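Local coordinates for protein exodeoxyribonuclease III (Methanosarcina mazei, PDB 5J8N) that probably cleaves DNA at abasic sites and trims 3' ends as a magnesium-dependent nuclease of the exonuclease III family, at residues Gly87-Val90 with Phe91-Gly95; Lys116-Gln119 with Glu120-Gly123; Val226-Asn229 with Leu230-Asn233. The protein carries 3 engineered substitutions. All blocks are in the same frame, centred on the assembly; numbering follows the deposited sequence. Where two conformers were deposited one is given.

Contact 1: residues Gly87-Val90 with Phe91-Gly95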
loop_
_atom_site.group_PDB
_atom_site.type_symbol
_atom_site.label_atom_id
_atom_site.label_comp_id
_atom_site.label_asym_id
_atom_site.label_seq_id
_atom_site.Cartn_x
_atom_site.Cartn_y
_atom_site.Cartn_z
ATOM N N GLY A 87 -16.785 4.875 -1.813
ATOM C CA GLY A 87 -18.152 5.344 -1.828
ATOM C C GLY A 87 -18.751 5.645 -0.462
ATOM O O GLY A 87 -19.964 5.594 -0.274
ATOM N N ILE A 88 -17.888 5.958 0.497
ATOM C CA ILE A 88 -18.338 6.368 1.834
ATOM C C ILE A 88 -17.665 7.693 2.130
ATOM O O ILE A 88 -16.442 7.724 2.240
ATOM C CB ILE A 88 -17.970 5.340 2.906
ATOM C CG1 ILE A 88 -18.680 4.001 2.596
ATOM C CG2 ILE A 88 -18.328 5.872 4.317
ATOM C CD1 ILE A 88 -18.134 2.858 3.368
ATOM N N GLU A 89 -18.441 8.753 2.236
ATOM C CA GLU A 89 -17.855 10.124 2.223
ATOM C C GLU A 89 -16.816 10.313 3.321
ATOM O O GLU A 89 -15.750 10.917 3.074
ATOM C CB GLU A 89 -18.954 11.197 2.320
ATOM C CG GLU A 89 -18.442 12.638 2.115
ATOM C CD GLU A 89 -17.858 13.287 3.392
ATOM O OE1 GLU A 89 -18.335 12.978 4.513
ATOM O OE2 GLU A 89 -16.926 14.123 3.274
ATOM N N VAL A 90 -17.080 9.835 4.529
ATOM C CA VAL A 90 -16.187 10.138 5.643
ATOM C C VAL A 90 -14.823 9.476 5.419
ATOM O O VAL A 90 -13.800 9.969 5.957
ATOM C CB VAL A 90 -16.824 9.722 6.998
ATOM C CG1 VAL A 90 -16.904 8.196 7.115
ATOM C CG2 VAL A 90 -16.077 10.332 8.157
ATOM N N PHE A 91 -14.735 8.438 4.579
ATOM C CA PHE A 91 -13.442 7.869 4.216
ATOM C C PHE A 91 -12.940 8.431 2.894
ATOM O O PHE A 91 -11.708 8.739 2.748
ATOM C CB PHE A 91 -13.534 6.315 4.138
ATOM C CG PHE A 91 -14.006 5.698 5.421
ATOM C CD1 PHE A 91 -13.387 6.037 6.627
ATOM C CD2 PHE A 91 -15.088 4.825 5.461
ATOM C CE1 PHE A 91 -13.821 5.514 7.829
ATOM C CE2 PHE A 91 -15.551 4.327 6.687
ATOM C CZ PHE A 91 -14.914 4.676 7.884
ATOM N N ASP A 92 -13.817 8.636 1.924
ATOM C CA ASP A 92 -13.373 9.088 0.598
ATOM C C ASP A 92 -12.739 10.478 0.715
ATOM O O ASP A 92 -11.756 10.753 -0.028
ATOM C CB ASP A 92 -14.550 9.111 -0.419
ATOM C CG ASP A 92 -15.123 7.716 -0.704
ATOM O OD1 ASP A 92 -14.615 6.744 -0.216
ATOM O OD2 ASP A 92 -16.139 7.687 -1.405
ATOM N N ARG A 93 -13.183 11.300 1.650
ATOM C CA ARG A 93 -12.721 12.681 1.723
ATOM C C ARG A 93 -11.249 12.759 2.193
ATOM O O ARG A 93 -10.649 13.839 2.168
ATOM C CB ARG A 93 -13.618 13.516 2.642
ATOM C CG ARG A 93 -13.296 13.459 4.148
ATOM C CD ARG A 93 -14.015 14.575 4.989
ATOM N NE ARG A 93 -15.412 14.272 5.297
ATOM C CZ ARG A 93 -15.948 14.230 6.523
ATOM N NH1 ARG A 93 -15.221 14.470 7.603
ATOM N NH2 ARG A 93 -17.230 13.943 6.667
ATOM N N GLU A 94 -10.688 11.645 2.640
ATOM C CA GLU A 94 -9.281 11.637 3.057
ATOM C C GLU A 94 -8.346 11.139 1.972
ATOM O O GLU A 94 -7.136 11.108 2.177
ATOM C CB GLU A 94 -9.114 10.834 4.341
ATOM C CG GLU A 94 -9.796 11.535 5.521
ATOM C CD GLU A 94 -9.263 11.099 6.887
ATOM O OE1 GLU A 94 -8.324 10.273 6.997
ATOM O OE2 GLU A 94 -9.892 11.557 7.898
ATOM N N GLY A 95 -8.859 10.793 0.807
ATOM C CA GLY A 95 -7.991 10.470 -0.337
ATOM C C GLY A 95 -7.022 9.351 -0.102
ATOM O O GLY A 95 -5.835 9.429 -0.524
#
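The Ile-88 and Phe-91 side chains run alongside each other in the same direction where the chain enters the short helix 89-92, and they form the tight part of this local contact. The CG2 methyl of Ile-88 comes obliquely to the ring, 3.6 Å from Phe-91 CD2. In the conformer described here, Val-90 CG1 stands almost exactly on the ring normal, 3.9 Å from the centroid of Phe-91, a CH-pi contact; a chi1 of 69°, which sets CG1 between its backbone N and carbonyl carbon, turns this methyl over the ring. Tyr-124 and Phe-128 of helix 119-141 meet the ring edge-to-face, so a large aromatic suits the side that lies on that helix. With an alanine in place of Phe-91, those two rings would probably lose their mate and a gap would open beside the Ile-88 and Val-90 methyls.

Polar atoms secure the turn. Ile-88, at the N-cap position, offers its carbonyl O to both Asp-92 N, at 2.8 Å, and Phe-91 N. The Asp-92 carboxylate folds back on the chain before the helix, taking a weak bond from Gly-87 N to OD2 (2.9 Å) and another from Ile-88 N to OD1 (3.4 Å). Glycine suits position 87, where phi is positive.

The solvent side is looser. Glu-89 and Arg-93 make a side-on salt bridge, Arg-93 NH2 to Glu-89 OE1 and NE to OE2, but Arg-93 was modelled in two conformers, so this short grip is doubtful in detail. A type I turn from Asp-92 to Gly-95 follows, completing a one-turn helical connection between antiparallel strands 81-84 and 97-101 of the DNase I-like fold.

Contact 2: residues Lys116-Gln119 with Glu120-Gly123; sequences KMSQ and ERLG. Engineered in segment 116-119: Met-117 (natural residue Ala).
Ser-118 and Arg-121 face each other across the first turn of helix 119-141. With chi1 at 63°, Ser-118 OG lies between its own backbone N and carbonyl carbon and accepts from Arg-121 N at 3.0 Å, the classic serine N-cap. A small hydroxyl suits this place because it can bend back to an N-H of the first turn, which otherwise has only a weak bond to Ser-118 O. The same OG rests 3.4 Å from Arg-121 CG, and a water 2.6 Å from Ser-118 OG links it to Glu-120 OE1, to which the water donates. Met-117 is engineered; in the conformer described here its sulfur crosses the arginine, SD to Arg-121 CB 3.6 Å, a tentative contact. On another side of the turn Gln-119 and Leu-122 run abreast, with Gln-119 NE2 3.6 Å from Leu-122 CD2. The backbone continues the helix through Leu-122 N to Ser-118 O and Gly-123 N to Gln-119 O.

Bent at chi2 and chi3, Arg-121 carries its guanidinium away from the cap to Glu-94 and into a cation-pi contact with Tyr-124. Leu-122 instead packs against Glu-176 and Glu-177 of helix 175-186, so this helix start lies between that helix and the turn 92-95.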
loop_
_atom_site.group_PDB
_atom_site.type_symbol
_atom_site.label_atom_id
_atom_site.label_comp_id
_atom_site.label_asym_id
_atom_site.label_seq_id
_atom_site.Cartn_x
_atom_site.Cartn_y
_atom_site.Cartn_z
ATOM N N LYS A 116 -2.034 6.564 15.659
ATOM C CA LYS A 116 -1.266 6.988 16.829
ATOM C C LYS A 116 -1.676 8.309 17.465
ATOM O O LYS A 116 -1.421 8.507 18.657
ATOM C CB LYS A 116 0.228 7.095 16.472
ATOM C CG LYS A 116 0.829 5.722 16.309
ATOM C CD LYS A 116 2.332 5.712 16.074
ATOM C CE LYS A 116 2.730 6.398 14.764
ATOM N NZ LYS A 116 4.224 6.425 14.544
ATOM N N MET A 117 -2.240 9.238 16.705
ATOM C CA MET A 117 -2.446 10.623 17.203
ATOM C C MET A 117 -3.411 10.717 18.346
ATOM O O MET A 117 -3.278 11.580 19.234
ATOM C CB MET A 117 -3.015 11.562 16.137
ATOM C CG MET A 117 -2.525 11.374 14.787
ATOM S SD MET A 117 -3.248 9.923 14.028
ATOM C CE MET A 117 -1.967 9.817 12.803
ATOM N N SER A 118 -4.447 9.893 18.304
ATOM C CA SER A 118 -5.541 10.005 19.250
ATOM C C SER A 118 -6.403 8.761 19.256
ATOM O O SER A 118 -6.398 7.965 18.306
ATOM C CB SER A 118 -6.444 11.217 18.926
ATOM O OG SER A 118 -7.078 11.072 17.648
ATOM N N GLN A 119 -7.183 8.611 20.307
ATOM C CA GLN A 119 -8.191 7.568 20.369
ATOM C C GLN A 119 -9.153 7.731 19.213
ATOM O O GLN A 119 -9.588 6.750 18.610
ATOM C CB GLN A 119 -8.959 7.633 21.690
ATOM C CG GLN A 119 -8.702 6.457 22.604
ATOM C CD GLN A 119 -8.867 5.119 21.902
ATOM O OE1 GLN A 119 -9.760 4.935 21.062
ATOM N NE2 GLN A 119 -7.995 4.170 22.240
ATOM N N GLU A 120 -9.485 8.966 18.868
ATOM C CA GLU A 120 -10.485 9.132 17.830
ATOM C C GLU A 120 -9.890 8.651 16.493
ATOM O O GLU A 120 -10.612 8.060 15.655
ATOM C CB GLU A 120 -10.962 10.577 17.757
ATOM C CG GLU A 120 -11.868 10.877 16.602
ATOM C CD GLU A 120 -11.257 11.865 15.653
ATOM O OE1 GLU A 120 -10.483 12.741 16.102
ATOM O OE2 GLU A 120 -11.531 11.739 14.447
ATOM N N ARG A 121 -8.589 8.853 16.284
ATOM C CA ARG A 121 -8.021 8.427 15.019
ATOM C C ARG A 121 -7.794 6.927 15.018
ATOM O O ARG A 121 -7.902 6.311 13.966
ATOM C CB ARG A 121 -6.714 9.151 14.671
ATOM C CG ARG A 121 -6.930 10.599 14.266
ATOM C CD ARG A 121 -7.972 10.738 13.156
ATOM N NE ARG A 121 -7.446 10.227 11.901
ATOM C CZ ARG A 121 -8.068 10.306 10.735
ATOM N NH1 ARG A 121 -9.281 10.831 10.636
ATOM N NH2 ARG A 121 -7.448 9.854 9.676
ATOM N N LEU A 122 -7.548 6.349 16.187
ATOM C CA LEU A 122 -7.498 4.882 16.258
ATOM C C LEU A 122 -8.909 4.332 15.887
ATOM O O LEU A 122 -9.009 3.374 15.103
ATOM C CB LEU A 122 -7.082 4.402 17.658
ATOM C CG LEU A 122 -7.158 2.877 17.852
ATOM C CD1 LEU A 122 -6.283 2.141 16.824
ATOM C CD2 LEU A 122 -6.749 2.502 19.282
ATOM N N GLY A 123 -9.956 4.978 16.357
ATOM C CA GLY A 123 -11.328 4.575 16.060
ATOM C C GLY A 123 -11.565 4.673 14.569
ATOM O O GLY A 123 -12.173 3.776 13.968
HETATM O O HOH W 1 -7.766 13.433 16.671
#

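Contact 3: residues Val226-Asn229 with Leu230-Asn233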
loop_
_atom_site.group_PDB
_atom_site.type_symbol
_atom_site.label_atom_id
_atom_site.label_comp_id
_atom_site.label_asym_id
_atom_site.label_seq_id
_atom_site.Cartn_x
_atom_site.Cartn_y
_atom_site.Cartn_z
ATOM N N VAL A 226 -3.459 -10.650 -1.863
ATOM C CA VAL A 226 -4.267 -11.139 -3.020
ATOM C C VAL A 226 -5.392 -11.987 -2.504
ATOM O O VAL A 226 -5.273 -12.697 -1.501
ATOM C CB VAL A 226 -3.431 -11.914 -4.057
ATOM C CG1 VAL A 226 -2.330 -10.984 -4.655
ATOM C CG2 VAL A 226 -2.825 -13.218 -3.471
ATOM N N SER A 227 -6.527 -11.929 -3.185
ATOM C CA SER A 227 -7.567 -12.920 -2.928
ATOM C C SER A 227 -7.041 -14.310 -3.281
ATOM O O SER A 227 -6.170 -14.475 -4.145
ATOM C CB SER A 227 -8.824 -12.595 -3.727
ATOM O OG SER A 227 -8.483 -12.327 -5.091
ATOM N N GLU A 228 -7.567 -15.312 -2.595
ATOM C CA GLU A 228 -7.101 -16.686 -2.755
ATOM C C GLU A 228 -7.138 -17.168 -4.190
ATOM O O GLU A 228 -6.297 -17.984 -4.581
ATOM C CB GLU A 228 -7.978 -17.616 -1.861
ATOM C CG GLU A 228 -7.853 -19.110 -2.141
ATOM C CD GLU A 228 -6.513 -19.643 -1.755
ATOM O OE1 GLU A 228 -6.068 -20.643 -2.384
ATOM O OE2 GLU A 228 -5.915 -19.074 -0.807
ATOM N N ASN A 229 -8.123 -16.677 -4.959
ATOM C CA ASN A 229 -8.210 -17.116 -6.352
ATOM C C ASN A 229 -6.994 -16.664 -7.199
ATOM O O ASN A 229 -6.811 -17.212 -8.295
ATOM C CB ASN A 229 -9.507 -16.656 -7.028
ATOM C CG ASN A 229 -9.690 -15.148 -7.008
ATOM O OD1 ASN A 229 -8.794 -14.384 -6.664
ATOM N ND2 ASN A 229 -10.893 -14.701 -7.408
ATOM N N LEU A 230 -6.117 -15.803 -6.672
ATOM C CA LEU A 230 -4.877 -15.428 -7.362
ATOM C C LEU A 230 -3.627 -16.204 -6.902
ATOM O O LEU A 230 -2.526 -15.966 -7.419
ATOM C CB LEU A 230 -4.636 -13.938 -7.173
ATOM C CG LEU A 230 -5.487 -13.026 -8.063
ATOM C CD1 LEU A 230 -5.297 -11.583 -7.656
ATOM C CD2 LEU A 230 -5.038 -13.171 -9.527
ATOM N N ARG A 231 -3.797 -17.187 -6.026
ATOM C CA ARG A 231 -2.628 -17.897 -5.449
ATOM C C ARG A 231 -1.673 -18.403 -6.517
ATOM O O ARG A 231 -0.468 -18.125 -6.388
ATOM C CB ARG A 231 -3.086 -19.074 -4.581
ATOM C CG ARG A 231 -1.929 -19.904 -4.002
ATOM C CD ARG A 231 -2.472 -21.161 -3.302
ATOM N NE ARG A 231 -3.269 -20.861 -2.108
ATOM C CZ ARG A 231 -2.726 -20.585 -0.929
ATOM N NH1 ARG A 231 -1.403 -20.548 -0.828
ATOM N NH2 ARG A 231 -3.492 -20.329 0.125
ATOM N N GLU A 232 -2.173 -19.036 -7.577
ATOM C CA GLU A 232 -1.272 -19.677 -8.529
ATOM C C GLU A 232 -0.687 -18.650 -9.496
ATOM O O GLU A 232 0.252 -18.954 -10.250
ATOM C CB GLU A 232 -1.997 -20.752 -9.297
ATOM C CG GLU A 232 -2.689 -21.762 -8.409
ATOM C CD GLU A 232 -1.795 -22.348 -7.336
ATOM O OE1 GLU A 232 -0.592 -22.568 -7.601
ATOM O OE2 GLU A 232 -2.307 -22.605 -6.221
ATOM N N ASN A 233 -1.266 -17.455 -9.503
ATOM C CA ASN A 233 -0.735 -16.358 -10.348
ATOM C C ASN A 233 0.418 -15.588 -9.756
ATOM O O ASN A 233 1.104 -14.845 -10.476
ATOM C CB ASN A 233 -1.864 -15.383 -10.683
ATOM C CG ASN A 233 -2.987 -16.081 -11.411
ATOM O OD1 ASN A 233 -4.054 -16.325 -10.811
ATOM N ND2 ASN A 233 -2.766 -16.446 -12.662
HETATM O O HOH W 2 -4.869 -19.590 -8.160
#
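Val-226, buried near the end of strand 218-227, crosses Leu-230 at about a right angle, its CB 3.9 Å from Leu-230 CB; two branched apolar chains fill the inward side of the turn, where Leu-230 also reaches Lys-145 and Phe-257. Ser-227 opens the 3-10 turn that carries the chain toward strand 234-239, away from the annotated sites: its carbonyl O accepts from Leu-230 N at 2.9 Å. Its buried OG donates to Asn-229 OD1 at 2.6 Å and accepts from Leu-146 N, so the hydroxyl is used both ways. Glu-228 O next takes Arg-231 N, and the Glu-228 side chain, bent at chi2, meets the guanidinium side-on. OE1 lies at its edge, 2.8 Å from Arg-231 NE, and the bond is nearly straight at 172°; Glu-228 OE2 offers its syn lone pair to Arg-231 NH2 at 2.9 Å, though the two flat groups are turned 42° apart. Asn-229 sends ND2 to Lys-144 O, while a water donates to Asn-229 O and accepts from Glu-232 N.

The chemistry thus divides by side, with aliphatic contact and a satisfied hydroxyl inside and opposite charges outside. Gripped by two bonds, the Arg-231 guanidinium is probably held from turning.

Along the chain the three contacts come in series; none nests within or crosses another. Contact 1 rounds the connection from strand 81-84 to 97-101. The chain then runs through strand 106-111 to contact 2, which ends the following loop and starts helix 119-141. The two meet in space: Glu-94 OE1 and Arg-121 NH2 form a 2.8 Å salt bridge, tying the turn 92-95 to the start of the long helix. Contact 3 stands apart, its centre about 28 Å from that of contact 1 and 33 Å from that of contact 2. It closes the passage from strand 218-227 in one sheet to 234-239 in the other.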